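Local coordinates for concanavalin A-like lectin protein kinase family protein (Theobroma cacao, PDB 6CTH) that probably transfers phosphate from ATP to protein substrates, as a lectin-kinase family member, and binds an inhibitor and magnesium in this crystal, at residues A[26-31]-A[56-61]; A[128-131]-A[135-138]; A[185-190]-A[275-280]. All coordinates share one frame; numbering follows the deposited sequence.

Interaction 1 belongs to the N-terminal lobe of the kinase and interactions 2 and 3 to the C-terminal lobe; none touches another. Interaction 2 is the buried one, while 1 and 3 are partly buried. In interaction 1 a loop beside the inhibitor meets helix 54-66 through an aromatic face, with a water joining its polar atoms. Interaction 2 relies on a backbone hydrogen bond and small apolar contacts between helix 112-132 and strand 136-138. Interaction 3 ties two residues 90 apart in sequence with a two-bond salt bridge. Interactions 2 and 3 both border helix 196-212, their nearest atoms about 4 Å apart.

Interaction 1. Residues A[26-31]-A[56-61]; sequences GGFGSV and IKEYAS. With FE7 (N-{(3Z)-2-oxo-3-[phenyl({4-[(piperidin-1-yl)methyl]phenyl}amino)methylidene]-2,3-dihydro-1H-indol-5-yl}ethanesulfonamide), chain B.
Phe28, at the tip of the glycine-rich loop of the protein kinase fold, lays its ring against Glu58 of helix 54-66, the C-helix of the N-terminal lobe. Its CG stands between the backbone N and the carbonyl carbon (chi1 56°), which carries the ring to the helix. Followed outward, Phe28 CB lies 3.7 Å from Glu58 OE2. At the next atom, CG, the methylene of Glu58 begins to cover the ring: Glu58 CB sits 3.6 Å from the ring centroid and 18° off its normal, a CH-pi contact displaced toward the rim. CD1 and CE2 also lie under Glu58 CB. Along one flank, Phe28 CD2 has Glu58 OE1 at 3.5 Å, the carboxylate plane being turned 45° from the ring. On the other flank, Phe28 CE1 approaches the backbone N of Tyr59 at 3.8 Å, obliquely to the ring. The far end, CZ, reaches the Glu58 carbonyl. Lys46 makes a cation-pi contact with the same ring, and Asp159, a magnesium ligand, also touches Phe28, so the aromatic group joins loop, helix and metal site. The Glu58 side chain comes within about 4 Å of the magnesium ion (nearest atoms). Gly26 of the loop and Val31 of strand 29-36 line the inhibitor pocket: Gly26 CA is 3.5 Å from sulfonyl O1, and Val31 packs CB against ring carbon C12 at 3.8 Å. Near the CB end of Phe28, a water bridges the two segments, 2.6 Å from both Gly27 O and Glu58 OE2.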
loop_
_atom_site.group_PDB
_atom_site.type_symbol
_atom_site.label_atom_id
_atom_site.label_comp_id
_atom_site.label_asym_id
_atom_site.label_seq_id
_atom_site.Cartn_x
_atom_site.Cartn_y
_atom_site.Cartn_z
ATOM N N GLY A 26 12.264 -1.901 4.806
ATOM C CA GLY A 26 11.598 -1.216 3.696
ATOM C C GLY A 26 11.736 -2.044 2.431
ATOM O O GLY A 26 12.289 -3.184 2.445
ATOM N N GLY A 27 11.243 -1.511 1.326
ATOM C CA GLY A 27 11.295 -2.242 0.074
ATOM C C GLY A 27 12.672 -2.512 -0.507
ATOM O O GLY A 27 12.870 -3.486 -1.228
ATOM N N PHE A 28 13.624 -1.637 -0.235
ATOM C CA PHE A 28 14.955 -1.730 -0.833
ATOM C C PHE A 28 16.008 -1.224 0.154
ATOM O O PHE A 28 17.039 -0.629 -0.240
ATOM C CB PHE A 28 14.969 -1.018 -2.208
ATOM C CG PHE A 28 14.519 0.434 -2.172
ATOM C CD1 PHE A 28 15.434 1.463 -1.922
ATOM C CD2 PHE A 28 13.184 0.781 -2.432
ATOM C CE1 PHE A 28 15.026 2.799 -1.907
ATOM C CE2 PHE A 28 12.774 2.119 -2.435
ATOM C CZ PHE A 28 13.695 3.129 -2.167
ATOM N N GLY A 29 15.785 -1.539 1.441
ATOM C CA GLY A 29 16.725 -1.205 2.519
ATOM C C GLY A 29 16.046 -1.290 3.884
ATOM O O GLY A 29 14.822 -1.390 3.987
ATOM N N SER A 30 16.836 -1.296 4.924
ATOM C CA SER A 30 16.342 -1.257 6.290
ATOM C C SER A 30 16.029 0.182 6.683
ATOM O O SER A 30 16.736 1.108 6.274
ATOM C CB SER A 30 17.409 -1.792 7.234
ATOM O OG SER A 30 17.544 -3.204 7.040
ATOM N N VAL A 31 15.037 0.354 7.539
ATOM C CA VAL A 31 14.686 1.692 8.049
ATOM C C VAL A 31 15.021 1.773 9.540
ATOM O O VAL A 31 14.655 0.868 10.330
ATOM C CB VAL A 31 13.197 1.974 7.831
ATOM C CG1 VAL A 31 12.833 3.402 8.242
ATOM C CG2 VAL A 31 12.816 1.717 6.367
ATOM N N ILE A 56 20.055 0.879 -6.165
ATOM C CA ILE A 56 20.285 2.253 -6.720
ATOM C C ILE A 56 19.202 2.688 -7.719
ATOM O O ILE A 56 18.872 3.881 -7.782
ATOM C CB ILE A 56 21.726 2.514 -7.318
ATOM C CG1 ILE A 56 21.874 3.998 -7.765
ATOM C CG2 ILE A 56 22.055 1.599 -8.492
ATOM C CD1 ILE A 56 23.302 4.550 -7.810
ATOM N N LYS A 57 18.650 1.741 -8.479
ATOM C CA LYS A 57 17.557 2.047 -9.377
ATOM C C LYS A 57 16.318 2.475 -8.556
ATOM O O LYS A 57 15.654 3.468 -8.917
ATOM C CB LYS A 57 17.241 0.850 -10.285
ATOM N N GLU A 58 16.031 1.769 -7.455
ATOM C CA GLU A 58 14.852 2.088 -6.639
ATOM C C GLU A 58 15.049 3.376 -5.863
ATOM O O GLU A 58 14.116 4.161 -5.782
ATOM C CB GLU A 58 14.403 0.966 -5.705
ATOM C CG GLU A 58 13.847 -0.247 -6.448
ATOM C CD GLU A 58 12.930 -1.115 -5.605
ATOM O OE1 GLU A 58 11.802 -0.721 -5.232
ATOM O OE2 GLU A 58 13.312 -2.260 -5.306
ATOM N N TYR A 59 16.253 3.640 -5.350
ATOM C CA TYR A 59 16.555 4.942 -4.774
ATOM C C TYR A 59 16.303 6.060 -5.787
ATOM O O TYR A 59 15.634 7.062 -5.480
ATOM C CB TYR A 59 18.035 4.992 -4.297
ATOM C CG TYR A 59 18.503 6.348 -3.900
ATOM C CD1 TYR A 59 18.337 6.816 -2.593
ATOM C CD2 TYR A 59 19.044 7.213 -4.838
ATOM C CE1 TYR A 59 18.737 8.110 -2.238
ATOM C CE2 TYR A 59 19.466 8.487 -4.493
ATOM C CZ TYR A 59 19.307 8.927 -3.197
ATOM O OH TYR A 59 19.703 10.189 -2.889
ATOM N N ALA A 60 16.800 5.889 -7.010
ATOM C CA ALA A 60 16.712 6.961 -8.025
ATOM C C ALA A 60 15.262 7.257 -8.433
ATOM O O ALA A 60 14.840 8.445 -8.527
ATOM C CB ALA A 60 17.532 6.590 -9.243
ATOM N N SER A 61 14.510 6.177 -8.644
ATOM C CA SER A 61 13.085 6.240 -8.860
ATOM C C SER A 61 12.377 6.922 -7.679
ATOM O O SER A 61 11.517 7.782 -7.900
ATOM C CB SER A 61 12.494 4.835 -9.113
ATOM O OG SER A 61 11.071 4.927 -9.141
HETATM C C4 FE7 B . 8.635 4.319 7.689
HETATM C C14 FE7 B . 8.660 -0.850 8.055
HETATM C C5 FE7 B . 8.678 5.710 7.479
HETATM C C6 FE7 B . 8.862 6.249 6.217
HETATM C C11 FE7 B . 8.430 1.627 9.295
HETATM C C7 FE7 B . 8.977 5.393 5.137
HETATM C C8 FE7 B . 8.348 5.472 9.705
HETATM C C9 FE7 B . 8.439 4.112 9.115
HETATM C C10 FE7 B . 8.296 2.974 9.878
HETATM C C12 FE7 B . 9.658 1.185 8.819
HETATM C C13 FE7 B . 9.768 -0.047 8.200
HETATM N N1 FE7 B . 8.497 6.354 8.689
HETATM N N2 FE7 B . 7.932 3.112 11.161
HETATM C C3 FE7 B . 8.734 3.473 6.586
HETATM N N3 FE7 B . 8.241 -0.460 16.508
HETATM O O2 FE7 B . 8.179 5.762 10.884
HETATM C C2 FE7 B . 8.873 4.016 5.308
HETATM N N FE7 B . 8.830 3.214 4.131
HETATM S S FE7 B . 8.635 1.615 3.961
HETATM O O FE7 B . 8.953 0.972 5.196
HETATM O O1 FE7 B . 9.328 1.234 2.771
HETATM C C1 FE7 B . 6.895 1.604 3.686
HETATM C C FE7 B . 6.580 2.724 2.726
HETATM C C16 FE7 B . 7.322 0.803 9.151
HETATM C C15 FE7 B . 7.440 -0.427 8.531
HETATM C C17 FE7 B . 7.768 2.215 12.240
HETATM C C22 FE7 B . 8.054 0.862 12.130
HETATM C C21 FE7 B . 7.837 0.017 13.203
HETATM C C20 FE7 B . 7.329 0.496 14.400
HETATM C C19 FE7 B . 7.042 1.847 14.499
HETATM C C18 FE7 B . 7.260 2.703 13.436
HETATM C C23 FE7 B . 7.108 -0.428 15.574
HETATM C C28 FE7 B . 7.920 -1.248 17.699
HETATM C C27 FE7 B . 9.043 -1.206 18.709
HETATM C C26 FE7 B . 10.343 -1.686 18.100
HETATM C C25 FE7 B . 10.627 -0.966 16.797
HETATM C C24 FE7 B . 9.433 -1.026 15.873
HETATM O O HOH W 1 12.071 -3.850 -3.716
#

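Interaction 2. Residues A[128-131]-A[135-138]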
loop_
_atom_site.group_PDB
_atom_site.type_symbol
_atom_site.label_atom_id
_atom_site.label_comp_id
_atom_site.label_asym_id
_atom_site.label_seq_id
_atom_site.Cartn_x
_atom_site.Cartn_y
_atom_site.Cartn_z
ATOM N N TYR A 128 -5.030 10.900 -6.911
ATOM C CA TYR A 128 -3.989 11.937 -7.080
ATOM C C TYR A 128 -2.864 11.441 -7.991
ATOM O O TYR A 128 -2.427 12.113 -8.948
ATOM C CB TYR A 128 -3.498 12.393 -5.740
ATOM C CG TYR A 128 -2.301 13.353 -5.790
ATOM C CD1 TYR A 128 -2.497 14.687 -6.034
ATOM C CD2 TYR A 128 -0.993 12.925 -5.555
ATOM C CE1 TYR A 128 -1.424 15.584 -6.083
ATOM C CE2 TYR A 128 0.079 13.800 -5.592
ATOM C CZ TYR A 128 -0.137 15.141 -5.833
ATOM O OH TYR A 128 0.953 15.965 -5.869
ATOM N N LEU A 129 -2.391 10.212 -7.737
ATOM C CA LEU A 129 -1.376 9.644 -8.569
ATOM C C LEU A 129 -1.791 9.493 -10.020
ATOM O O LEU A 129 -1.033 9.860 -10.931
ATOM C CB LEU A 129 -0.890 8.263 -8.006
ATOM C CG LEU A 129 -0.159 8.254 -6.661
ATOM C CD1 LEU A 129 0.167 6.827 -6.254
ATOM C CD2 LEU A 129 1.080 9.131 -6.684
ATOM N N HIS A 130 -2.963 8.954 -10.258
ATOM C CA HIS A 130 -3.370 8.604 -11.622
ATOM C C HIS A 130 -3.820 9.803 -12.432
ATOM O O HIS A 130 -3.635 9.789 -13.657
ATOM C CB HIS A 130 -4.480 7.555 -11.632
ATOM C CG HIS A 130 -4.000 6.182 -11.247
ATOM N ND1 HIS A 130 -4.864 5.099 -11.103
ATOM C CD2 HIS A 130 -2.762 5.744 -10.935
ATOM C CE1 HIS A 130 -4.148 4.041 -10.756
ATOM N NE2 HIS A 130 -2.874 4.389 -10.642
ATOM N N GLU A 131 -4.392 10.806 -11.774
ATOM C CA GLU A 131 -5.158 11.819 -12.521
ATOM C C GLU A 131 -4.827 13.268 -12.211
ATOM O O GLU A 131 -5.305 14.108 -12.983
ATOM C CB GLU A 131 -6.637 11.635 -12.235
ATOM C CG GLU A 131 -7.213 10.278 -12.635
ATOM C CD GLU A 131 -7.010 9.922 -14.110
ATOM O OE1 GLU A 131 -6.900 10.868 -14.958
ATOM O OE2 GLU A 131 -6.939 8.685 -14.442
ATOM N N HIS A 135 2.012 14.496 -14.821
ATOM C CA HIS A 135 2.084 13.171 -15.425
ATOM C C HIS A 135 1.412 12.155 -14.497
ATOM O O HIS A 135 1.507 12.242 -13.259
ATOM C CB HIS A 135 3.526 12.753 -15.660
ATOM C CG HIS A 135 4.301 13.745 -16.471
ATOM N ND1 HIS A 135 5.080 14.725 -15.897
ATOM C CD2 HIS A 135 4.323 13.977 -17.806
ATOM C CE1 HIS A 135 5.586 15.493 -16.848
ATOM N NE2 HIS A 135 5.131 15.069 -18.015
ATOM N N CYS A 136 0.771 11.181 -15.111
ATOM C CA CYS A 136 0.235 10.030 -14.374
ATOM C C CYS A 136 1.448 9.319 -13.734
ATOM O O CYS A 136 2.502 9.208 -14.359
ATOM C CB CYS A 136 -0.488 9.107 -15.327
ATOM S SG CYS A 136 -0.973 7.507 -14.615
ATOM N N VAL A 137 1.272 8.868 -12.493
ATOM C CA VAL A 137 2.257 8.060 -11.784
ATOM C C VAL A 137 1.605 6.704 -11.545
ATOM O O VAL A 137 0.533 6.616 -10.963
ATOM C CB VAL A 137 2.644 8.685 -10.463
ATOM C CG1 VAL A 137 3.539 7.773 -9.642
ATOM C CG2 VAL A 137 3.372 9.988 -10.737
ATOM N N LEU A 138 2.275 5.660 -12.000
ATOM C CA LEU A 138 1.823 4.298 -11.720
ATOM C C LEU A 138 2.706 3.833 -10.607
ATOM O O LEU A 138 3.922 3.930 -10.712
ATOM C CB LEU A 138 2.011 3.403 -12.940
ATOM C CG LEU A 138 1.246 3.833 -14.170
ATOM C CD1 LEU A 138 1.496 2.840 -15.294
ATOM C CD2 LEU A 138 -0.225 3.911 -13.878
HETATM O O HOH W 2 -0.650 12.339 -11.529
#
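The imidazole of His130 meets strand 136-138 by its edge: CD2 points at Val137 O, 3.4 Å away and in the ring plane. No atom of 135-138 sits squarely over either face; Leu138 CD2 and Cys136 SG come up obliquely, the sulfur 5.2 Å from the ring centroid. NE2, the ring atom next to CD2, is hydrogen-bonded to Asp199 OD2. Val137 O is buried and has no hydrogen-bonding partner in the model. The firm link is backbone to backbone: Val137 N donates to Leu129 O at 3.0 Å, nearly straight (168°), with the donor above the carbonyl plane. A water also bridges Leu129 O and His135 O, so the helix carbonyl is gripped twice. Beside it, Leu129 CD2 and Val137 CG1 meet at 4.1 Å, and Cys136 CB rests on His130 O. This closes the short connection between the C-terminal end of helix 112-132 and the short strand leading to the kinase catalytic loop, where Asp141 binds magnesium. The strand pairs antiparallel with 164-166 through backbone bonds of Cys136 and Leu138, and Lys196 of helix 196-212 touches His130, Cys136 and Leu138.

Interaction 3. Residues A[185-190]-A[275-280]; sequences APECLS and NLRPSI
Glu187 and Arg277 form the salt bridge that is a hallmark of protein kinases: the glutamate of the Ala-Pro-Glu motif, closing the activation segment, binds an arginine of the C-terminal lobe, here in the loop between helices 256-269 and 280-287. The charged contact is a two-pronged, end-on grip. Arg277 NH1 donates to Glu187 OE2 at 2.8 Å and Arg277 NH2 to Glu187 OE1 at 2.9 Å. Each oxygen uses its syn lone pair, and both lie close to the guanidinium plane; the carboxylate and guanidinium planes are 23° apart, nearly coplanar. The side chains approach from opposite directions: Arg277 runs extended from CG to NE, whereas Glu187 is folded, with CG between its backbone N and carbonyl carbon (chi1 76°) and a further bend at chi2 (-83°). Two bonds fix the rotation of the carboxylate, and the opposed charges should favour its ionised form. Arg277 has further partners: NE donates to His271 O, and NH1 makes a weak hydrogen bond to Glu197 O. Van der Waals contact with the guanidinium comes from the same motif: Ala185 CB lies 3.6 Å from Arg277 NH1 and Pro186 CD 3.8 Å from Arg277 NH2, both oblique to the group. Tyr201 of helix 196-212 touches Ala185, Pro186 and Arg277 alike, and Ser198 touches Glu187, so that helix packs against the motif and the arginine. Backbone bonding shapes the helix that carries the glutamate: Cys188 N donates to Ala185 O at 2.9 Å in the first turn of helix 186-191.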
loop_
_atom_site.group_PDB
_atom_site.type_symbol
_atom_site.label_atom_id
_atom_site.label_comp_id
_atom_site.label_asym_id
_atom_site.label_seq_id
_atom_site.Cartn_x
_atom_site.Cartn_y
_atom_site.Cartn_z
ATOM N N ALA A 185 -1.666 -7.977 -10.918
ATOM C CA ALA A 185 -2.714 -8.364 -11.845
ATOM C C ALA A 185 -2.242 -9.423 -12.835
ATOM O O ALA A 185 -1.065 -9.437 -13.208
ATOM C CB ALA A 185 -3.205 -7.124 -12.631
ATOM N N PRO A 186 -3.159 -10.297 -13.293
ATOM C CA PRO A 186 -2.675 -11.373 -14.179
ATOM C C PRO A 186 -1.968 -10.946 -15.461
ATOM O O PRO A 186 -0.977 -11.605 -15.842
ATOM C CB PRO A 186 -3.942 -12.213 -14.495
ATOM C CG PRO A 186 -5.064 -11.406 -14.045
ATOM C CD PRO A 186 -4.595 -10.405 -13.015
ATOM N N GLU A 187 -2.456 -9.870 -16.091
ATOM C CA GLU A 187 -1.827 -9.335 -17.272
ATOM C C GLU A 187 -0.377 -8.838 -17.022
ATOM O O GLU A 187 0.393 -8.775 -17.964
ATOM C CB GLU A 187 -2.698 -8.279 -17.980
ATOM C CG GLU A 187 -2.734 -6.908 -17.298
ATOM C CD GLU A 187 -3.722 -6.791 -16.155
ATOM O OE1 GLU A 187 -4.436 -7.810 -15.811
ATOM O OE2 GLU A 187 -3.799 -5.643 -15.603
ATOM N N CYS A 188 -0.001 -8.513 -15.780
ATOM C CA CYS A 188 1.416 -8.219 -15.478
ATOM C C CYS A 188 2.280 -9.370 -15.872
ATOM O O CYS A 188 3.333 -9.164 -16.487
ATOM C CB CYS A 188 1.689 -8.000 -13.989
ATOM S SG CYS A 188 0.957 -6.491 -13.323
ATOM N N LEU A 189 1.882 -10.581 -15.486
ATOM C CA LEU A 189 2.737 -11.720 -15.774
ATOM C C LEU A 189 2.657 -12.176 -17.213
ATOM O O LEU A 189 3.631 -12.751 -17.726
ATOM C CB LEU A 189 2.393 -12.925 -14.904
ATOM C CG LEU A 189 2.564 -12.831 -13.402
ATOM C CD1 LEU A 189 2.514 -14.258 -12.853
ATOM C CD2 LEU A 189 3.847 -12.098 -12.980
ATOM N N SER A 190 1.505 -12.004 -17.851
ATOM C CA SER A 190 1.341 -12.446 -19.241
ATOM C C SER A 190 1.933 -11.486 -20.250
ATOM O O SER A 190 2.494 -11.944 -21.237
ATOM C CB SER A 190 -0.128 -12.754 -19.599
ATOM O OG SER A 190 -1.000 -11.674 -19.374
ATOM N N ASN A 275 -9.929 -4.920 -18.518
ATOM C CA ASN A 275 -10.910 -3.992 -19.119
ATOM C C ASN A 275 -12.216 -3.846 -18.323
ATOM O O ASN A 275 -12.985 -2.931 -18.588
ATOM C CB ASN A 275 -11.191 -4.371 -20.583
ATOM C CG ASN A 275 -12.040 -5.601 -20.716
ATOM O OD1 ASN A 275 -11.739 -6.619 -20.144
ATOM N ND2 ASN A 275 -13.116 -5.503 -21.478
ATOM N N LEU A 276 -12.459 -4.701 -17.336
ATOM C CA LEU A 276 -13.664 -4.609 -16.524
ATOM C C LEU A 276 -13.446 -3.935 -15.202
ATOM O O LEU A 276 -14.387 -3.820 -14.404
ATOM C CB LEU A 276 -14.206 -6.034 -16.284
ATOM C CG LEU A 276 -14.545 -6.874 -17.530
ATOM C CD1 LEU A 276 -15.259 -8.180 -17.122
ATOM C CD2 LEU A 276 -15.443 -6.112 -18.493
ATOM N N ARG A 277 -12.202 -3.509 -14.910
ATOM C CA ARG A 277 -11.931 -2.826 -13.669
ATOM C C ARG A 277 -12.326 -1.364 -13.776
ATOM O O ARG A 277 -12.230 -0.767 -14.862
ATOM C CB ARG A 277 -10.435 -2.922 -13.301
ATOM C CG ARG A 277 -9.960 -4.367 -13.071
ATOM C CD ARG A 277 -8.483 -4.472 -12.783
ATOM N NE ARG A 277 -8.028 -5.832 -13.056
ATOM C CZ ARG A 277 -6.891 -6.140 -13.648
ATOM N NH1 ARG A 277 -5.980 -5.218 -13.910
ATOM N NH2 ARG A 277 -6.661 -7.384 -13.963
ATOM N N PRO A 278 -12.768 -0.774 -12.654
ATOM C CA PRO A 278 -13.136 0.626 -12.628
ATOM C C PRO A 278 -11.935 1.551 -12.631
ATOM O O PRO A 278 -10.830 1.118 -12.317
ATOM C CB PRO A 278 -13.838 0.767 -11.286
ATOM C CG PRO A 278 -13.142 -0.248 -10.401
ATOM C CD PRO A 278 -12.876 -1.387 -11.323
ATOM N N SER A 279 -12.181 2.826 -12.929
ATOM C CA SER A 279 -11.254 3.863 -12.586
ATOM C C SER A 279 -11.311 4.124 -11.088
ATOM O O SER A 279 -12.316 3.873 -10.416
ATOM C CB SER A 279 -11.547 5.167 -13.319
ATOM O OG SER A 279 -12.769 5.748 -12.886
ATOM N N ILE A 280 -10.234 4.699 -10.535
ATOM C CA ILE A 280 -10.248 4.957 -9.107
ATOM C C ILE A 280 -11.316 6.039 -8.768
ATOM O O ILE A 280 -11.878 6.022 -7.687
ATOM C CB ILE A 280 -8.847 5.298 -8.551
ATOM C CG1 ILE A 280 -8.839 5.241 -7.024
ATOM C CG2 ILE A 280 -8.346 6.619 -9.088
ATOM C CD1 ILE A 280 -8.993 3.862 -6.467
#